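Side-chain contacts in NOL1/NOP2/sun family protein (Enterococcus faecium, PDB 3M4X), which probably methylates a cytosine of 16S ribosomal RNA, as a member of the RsmB/RsmF family of RNA methyltransferases: residues Arg17-Glu22 with Ser271-Val276; Ser25-Ala30 with Cys235-Glu240. One frame throughout, in Å; residues are numbered along the deposited sequence.

Interaction 1: residues Arg17-Glu22 with Ser271-Val276; sequences RLLLGE and SEWGSV
One face of the Trp273 indole is covered by Pro239, and Leu19 of helix 10-20 comes in obliquely from the same side: its CD1 lies 3.7 Å from Trp273 NE1, while its CG is 4.0 Å from Trp273 CZ2. The next leucine meets the ring differently. Leu20 CD2 comes to the edge of the six-membered ring, near its plane, and stops 4.2 Å from Trp273 CH2. The carbonyl oxygen of Leu19 is at the ring edge, in its plane, 3.8 Å from Trp273 CZ2. Trp286 and Glu243 also touch the tryptophan.

Leu19 and Leu20 are in the last turn of the helix, closed by a bond from Gly21 N to Arg17 O (2.9 Å). Gly21 then breaks the helix with a positive phi of 69°. Trp273 ends a short 3-10 segment, 271-273, in the loop between strands 267-268 and 283-285, and Gly274 N bonds back to Ser271 O there. The Trp273 side chain leaves its backbone pointing at the helix, whereas in Leu20 only the end of the side chain turns toward the indole: CG stands beside the backbone N (chi1 -72°), and the methyl reaches the ring at about a right angle to the indole's own direction. Leu20 also touches Arg270, Trp286 and, on helix 24-33, Phe27, and so lies where the two helices meet the loops.

The chemistry is almost wholly apolar. Methyl and methine carbons meet the indole atoms, its nitrogen included, at van der Waals distance, and the two segments exchange no hydrogen bond; this contact therefore probably holds by packing and by the burial of apolar surface.

Interaction 2: residues Ser25-Ala30 with Cys235-Glu240; sequences SDFFSA and CTFAPE
Phe27 sits in the first half of helix 24-33, and Phe237 in the irregular loop that follows strand 228-234; their CA atoms, 11.0 Å apart, are the nearest across the two segments. The helix is regular here, with Ala30 N bonded to Asp26 O at 2.8 Å. The loop is held by outside partners at Phe237 itself, whose N is bonded to Glu188 and whose O is bonded to Arg284.

Across this gap the two side chains reach toward each other and their rings form a T-shaped pair. The edge of Phe27 points at the face of Phe237, with ring planes at 89° and centroids 5.0 Å apart. Phe27 CZ lies 3.6 Å from Phe237 CD1, and Phe27 CE1 stands 3.7 Å from Phe237 CE1, offset toward the rim of the ring. With CG anti to the backbone N (chi1 176°), the ring of Phe27 extends toward the loop. Trp286 joins both rings, its plane parallel to that of Phe237 and edge-to-face with Phe27.

The loop begins with Cys235, whose side chain touches Cys185. Paired Thr-Cys and Pro-Cys motifs of this kind mark the active site of RNA cytosine-5 methyltransferases. The aromatic cluster joins the N-terminal helices to the loop that carries Cys235, consistent with a position beside that site, on the Rossmann-like catalytic domain.

From the N terminus the chain runs through helix 10-20, whose end makes interaction 1, and then into helix 24-33, which makes interaction 2. It next passes the rest of the N-terminal region and the parallel strands of the methyltransferase sheet before the loop after strand 228-234 returns to close interaction 2; about 30 residues later, residues 271-276 close interaction 1. The loop closed by interaction 2 is thus nested inside that closed by interaction 1. The centres are 12 Å apart and the contacts touch: Leu20 CD1 lies 3.5 Å from Phe27 CD2, and Trp273 CD2 3.9 Å from Pro239 CG. Together they tie two successive N-terminal helices to two loops of the catalytic domain.

Interaction 1: residues Arg17-Glu22 with Ser271-Val276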
loop_
_atom_site.group_PDB
_atom_site.type_symbol
_atom_site.label_atom_id
_atom_site.label_comp_id
_atom_site.label_asym_id
_atom_site.label_seq_id
_atom_site.Cartn_x
_atom_site.Cartn_y
_atom_site.Cartn_z
ATOM N N ARG A 17 22.515 -14.394 21.312
ATOM C CA ARG A 17 22.767 -15.265 22.450
ATOM C C ARG A 17 22.701 -14.454 23.741
ATOM O O ARG A 17 21.989 -14.806 24.683
ATOM C CB ARG A 17 24.147 -15.910 22.351
ATOM C CG ARG A 17 24.211 -17.113 21.460
ATOM C CD ARG A 17 25.197 -18.131 22.004
ATOM N NE ARG A 17 25.294 -19.302 21.139
ATOM C CZ ARG A 17 26.273 -19.497 20.262
ATOM N NH1 ARG A 17 27.245 -18.599 20.140
ATOM N NH2 ARG A 17 26.286 -20.592 19.511
ATOM N N LEU A 18 23.451 -13.362 23.778
ATOM C CA LEU A 18 23.429 -12.467 24.936
ATOM C C LEU A 18 22.072 -11.800 25.195
ATOM O O LEU A 18 21.636 -11.698 26.348
ATOM C CB LEU A 18 24.515 -11.394 24.812
ATOM C CG LEU A 18 25.964 -11.860 24.974
ATOM C CD1 LEU A 18 26.908 -10.688 24.781
ATOM C CD2 LEU A 18 26.183 -12.508 26.338
ATOM N N LEU A 19 21.413 -11.341 24.133
ATOM C CA LEU A 19 20.144 -10.617 24.282
ATOM C C LEU A 19 19.019 -11.533 24.742
ATOM O O LEU A 19 18.194 -11.138 25.568
ATOM C CB LEU A 19 19.726 -9.959 22.966
ATOM C CG LEU A 19 19.852 -8.455 22.735
ATOM C CD1 LEU A 19 20.312 -7.652 23.976
ATOM C CD2 LEU A 19 20.761 -8.214 21.532
ATOM N N LEU A 20 18.987 -12.749 24.194
ATOM C CA LEU A 20 17.848 -13.658 24.383
ATOM C C LEU A 20 18.042 -14.693 25.486
ATOM O O LEU A 20 17.066 -15.247 25.999
ATOM C CB LEU A 20 17.492 -14.371 23.068
ATOM C CG LEU A 20 16.830 -13.468 22.022
ATOM C CD1 LEU A 20 16.469 -14.240 20.744
ATOM C CD2 LEU A 20 15.603 -12.813 22.624
ATOM N N GLY A 21 19.292 -14.952 25.850
ATOM C CA GLY A 21 19.578 -15.982 26.828
ATOM C C GLY A 21 19.287 -17.361 26.264
ATOM O O GLY A 21 19.783 -17.720 25.197
ATOM N N GLU A 22 18.472 -18.137 26.967
ATOM C CA GLU A 22 18.248 -19.519 26.559
ATOM C C GLU A 22 17.223 -19.587 25.443
ATOM O O GLU A 22 17.138 -20.576 24.706
ATOM C CB GLU A 22 17.795 -20.374 27.742
ATOM C CG GLU A 22 16.422 -20.023 28.274
ATOM C CD GLU A 22 15.946 -21.013 29.318
ATOM O OE1 GLU A 22 15.030 -20.661 30.091
ATOM O OE2 GLU A 22 16.493 -22.138 29.371
ATOM N N SER A 271 11.117 -3.430 27.895
ATOM C CA SER A 271 11.522 -2.202 28.563
ATOM C C SER A 271 13.036 -2.156 28.782
ATOM O O SER A 271 13.652 -1.097 28.649
ATOM C CB SER A 271 10.781 -2.039 29.886
ATOM O OG SER A 271 11.082 -3.113 30.754
ATOM N N GLU A 272 13.645 -3.302 29.092
ATOM C CA GLU A 272 15.084 -3.324 29.351
ATOM C C GLU A 272 15.910 -3.018 28.100
ATOM O O GLU A 272 17.099 -2.742 28.190
ATOM C CB GLU A 272 15.531 -4.647 29.997
ATOM C CG GLU A 272 15.427 -5.890 29.095
ATOM C CD GLU A 272 14.065 -6.567 29.165
ATOM O OE1 GLU A 272 13.092 -5.918 29.615
ATOM O OE2 GLU A 272 13.965 -7.754 28.774
ATOM N N TRP A 273 15.283 -3.050 26.928
ATOM C CA TRP A 273 15.995 -2.669 25.706
ATOM C C TRP A 273 15.839 -1.187 25.342
ATOM O O TRP A 273 16.409 -0.719 24.356
ATOM C CB TRP A 273 15.579 -3.558 24.533
ATOM C CG TRP A 273 16.006 -4.977 24.703
ATOM C CD1 TRP A 273 16.909 -5.462 25.614
ATOM C CD2 TRP A 273 15.567 -6.101 23.935
ATOM N NE1 TRP A 273 17.050 -6.817 25.462
ATOM C CE2 TRP A 273 16.236 -7.241 24.441
ATOM C CE3 TRP A 273 14.667 -6.263 22.876
ATOM C CZ2 TRP A 273 16.038 -8.524 23.923
ATOM C CZ3 TRP A 273 14.473 -7.542 22.358
ATOM C CH2 TRP A 273 15.156 -8.653 22.885
ATOM N N GLY A 274 15.081 -0.447 26.143
ATOM C CA GLY A 274 14.882 0.975 25.892
ATOM C C GLY A 274 15.272 1.824 27.083
ATOM O O GLY A 274 15.963 1.346 27.989
ATOM N N SER A 275 14.836 3.083 27.096
ATOM C CA SER A 275 15.106 3.952 28.235
ATOM C C SER A 275 13.918 4.801 28.663
ATOM O O SER A 275 14.098 5.786 29.365
ATOM C CB SER A 275 16.324 4.846 27.978
ATOM O OG SER A 275 16.136 5.695 26.867
ATOM N N VAL A 276 12.710 4.424 28.253
ATOM C CA VAL A 276 11.520 5.158 28.675
ATOM C C VAL A 276 10.424 4.183 29.059
ATOM O O VAL A 276 10.514 3.010 28.741
ATOM C CB VAL A 276 10.996 6.117 27.569
ATOM C CG1 VAL A 276 12.095 7.066 27.135
ATOM C CG2 VAL A 276 10.453 5.318 26.366
#

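Interaction 2: residues Ser25-Ala30 with Cys235-Glu240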
loop_
_atom_site.group_PDB
_atom_site.type_symbol
_atom_site.label_atom_id
_atom_site.label_comp_id
_atom_site.label_asym_id
_atom_site.label_seq_id
_atom_site.Cartn_x
_atom_site.Cartn_y
_atom_site.Cartn_z
ATOM N N SER A 25 18.197 -20.258 21.422
ATOM C CA SER A 25 18.187 -21.519 20.673
ATOM C C SER A 25 16.962 -21.721 19.800
ATOM O O SER A 25 17.077 -22.098 18.631
ATOM C CB SER A 25 18.339 -22.718 21.616
ATOM O OG SER A 25 19.606 -22.695 22.238
ATOM N N ASP A 26 15.786 -21.502 20.370
ATOM C CA ASP A 26 14.549 -21.609 19.597
ATOM C C ASP A 26 14.554 -20.592 18.457
ATOM O O ASP A 26 14.097 -20.876 17.357
ATOM C CB ASP A 26 13.337 -21.419 20.509
ATOM C CG ASP A 26 13.430 -22.267 21.765
ATOM O OD1 ASP A 26 12.857 -23.377 21.784
ATOM O OD2 ASP A 26 14.107 -21.833 22.728
ATOM N N PHE A 27 15.122 -19.424 18.730
ATOM C CA PHE A 27 15.184 -18.328 17.773
ATOM C C PHE A 27 16.023 -18.684 16.556
ATOM O O PHE A 27 15.574 -18.511 15.418
ATOM C CB PHE A 27 15.725 -17.072 18.472
ATOM C CG PHE A 27 15.927 -15.894 17.563
ATOM C CD1 PHE A 27 14.876 -15.387 16.807
ATOM C CD2 PHE A 27 17.164 -15.255 17.503
ATOM C CE1 PHE A 27 15.060 -14.289 15.984
ATOM C CE2 PHE A 27 17.360 -14.149 16.687
ATOM C CZ PHE A 27 16.304 -13.668 15.922
ATOM N N PHE A 28 17.234 -19.180 16.791
ATOM C CA PHE A 28 18.130 -19.573 15.702
ATOM C C PHE A 28 17.549 -20.760 14.969
ATOM O O PHE A 28 17.674 -20.873 13.749
ATOM C CB PHE A 28 19.515 -19.967 16.223
ATOM C CG PHE A 28 20.230 -18.870 16.967
ATOM C CD1 PHE A 28 20.957 -19.157 18.115
ATOM C CD2 PHE A 28 20.183 -17.558 16.517
ATOM C CE1 PHE A 28 21.628 -18.141 18.816
ATOM C CE2 PHE A 28 20.850 -16.536 17.210
ATOM C CZ PHE A 28 21.575 -16.830 18.364
ATOM N N SER A 29 16.928 -21.653 15.731
ATOM C CA SER A 29 16.333 -22.872 15.189
ATOM C C SER A 29 15.146 -22.513 14.279
ATOM O O SER A 29 14.897 -23.175 13.265
ATOM C CB SER A 29 15.923 -23.790 16.345
ATOM O OG SER A 29 15.120 -24.867 15.930
ATOM N N ALA A 30 14.434 -21.439 14.623
ATOM C CA ALA A 30 13.361 -20.958 13.768
ATOM C C ALA A 30 13.978 -20.378 12.515
ATOM O O ALA A 30 13.506 -20.619 11.416
ATOM C CB ALA A 30 12.527 -19.912 14.479
ATOM N N CYS A 235 11.530 -4.335 10.005
ATOM C CA CYS A 235 11.581 -5.784 9.836
ATOM C C CYS A 235 12.907 -6.330 10.360
ATOM O O CYS A 235 13.564 -7.141 9.725
ATOM C CB CYS A 235 11.331 -6.196 8.378
ATOM S SG CYS A 235 12.514 -5.542 7.184
ATOM N N THR A 236 13.300 -5.860 11.535
ATOM C CA THR A 236 14.537 -6.293 12.145
ATOM C C THR A 236 14.284 -6.478 13.622
ATOM O O THR A 236 13.290 -5.977 14.151
ATOM C CB THR A 236 15.677 -5.282 11.928
ATOM O OG1 THR A 236 16.932 -5.926 12.180
ATOM C CG2 THR A 236 15.526 -4.053 12.857
ATOM N N PHE A 237 15.187 -7.192 14.281
ATOM C CA PHE A 237 15.032 -7.517 15.697
ATOM C C PHE A 237 15.833 -6.583 16.603
ATOM O O PHE A 237 15.591 -6.521 17.812
ATOM C CB PHE A 237 15.462 -8.976 15.966
ATOM C CG PHE A 237 14.695 -9.992 15.168
ATOM C CD1 PHE A 237 15.307 -10.692 14.134
ATOM C CD2 PHE A 237 13.360 -10.242 15.442
ATOM C CE1 PHE A 237 14.600 -11.631 13.393
ATOM C CE2 PHE A 237 12.640 -11.169 14.699
ATOM C CZ PHE A 237 13.264 -11.871 13.674
ATOM N N ALA A 238 16.787 -5.858 16.029
ATOM C CA ALA A 238 17.724 -5.079 16.843
ATOM C C ALA A 238 17.050 -4.051 17.741
ATOM O O ALA A 238 16.219 -3.265 17.280
ATOM C CB ALA A 238 18.781 -4.415 15.967
ATOM N N PRO A 239 17.398 -4.069 19.039
ATOM C CA PRO A 239 16.980 -3.005 19.956
ATOM C C PRO A 239 17.366 -1.649 19.398
ATOM O O PRO A 239 16.587 -0.709 19.518
ATOM C CB PRO A 239 17.798 -3.291 21.225
ATOM C CG PRO A 239 17.992 -4.809 21.183
ATOM C CD PRO A 239 18.156 -5.139 19.724
ATOM N N GLU A 240 18.550 -1.548 18.796
ATOM C CA GLU A 240 19.043 -0.256 18.324
ATOM C C GLU A 240 18.061 0.409 17.355
ATOM O O GLU A 240 17.993 1.626 17.287
ATOM C CB GLU A 240 20.435 -0.379 17.693
ATOM C CG GLU A 240 21.550 -0.781 18.677
ATOM C CD GLU A 240 21.578 -2.285 18.954
ATOM O OE1 GLU A 240 20.753 -3.029 18.380
ATOM O OE2 GLU A 240 22.430 -2.730 19.747
#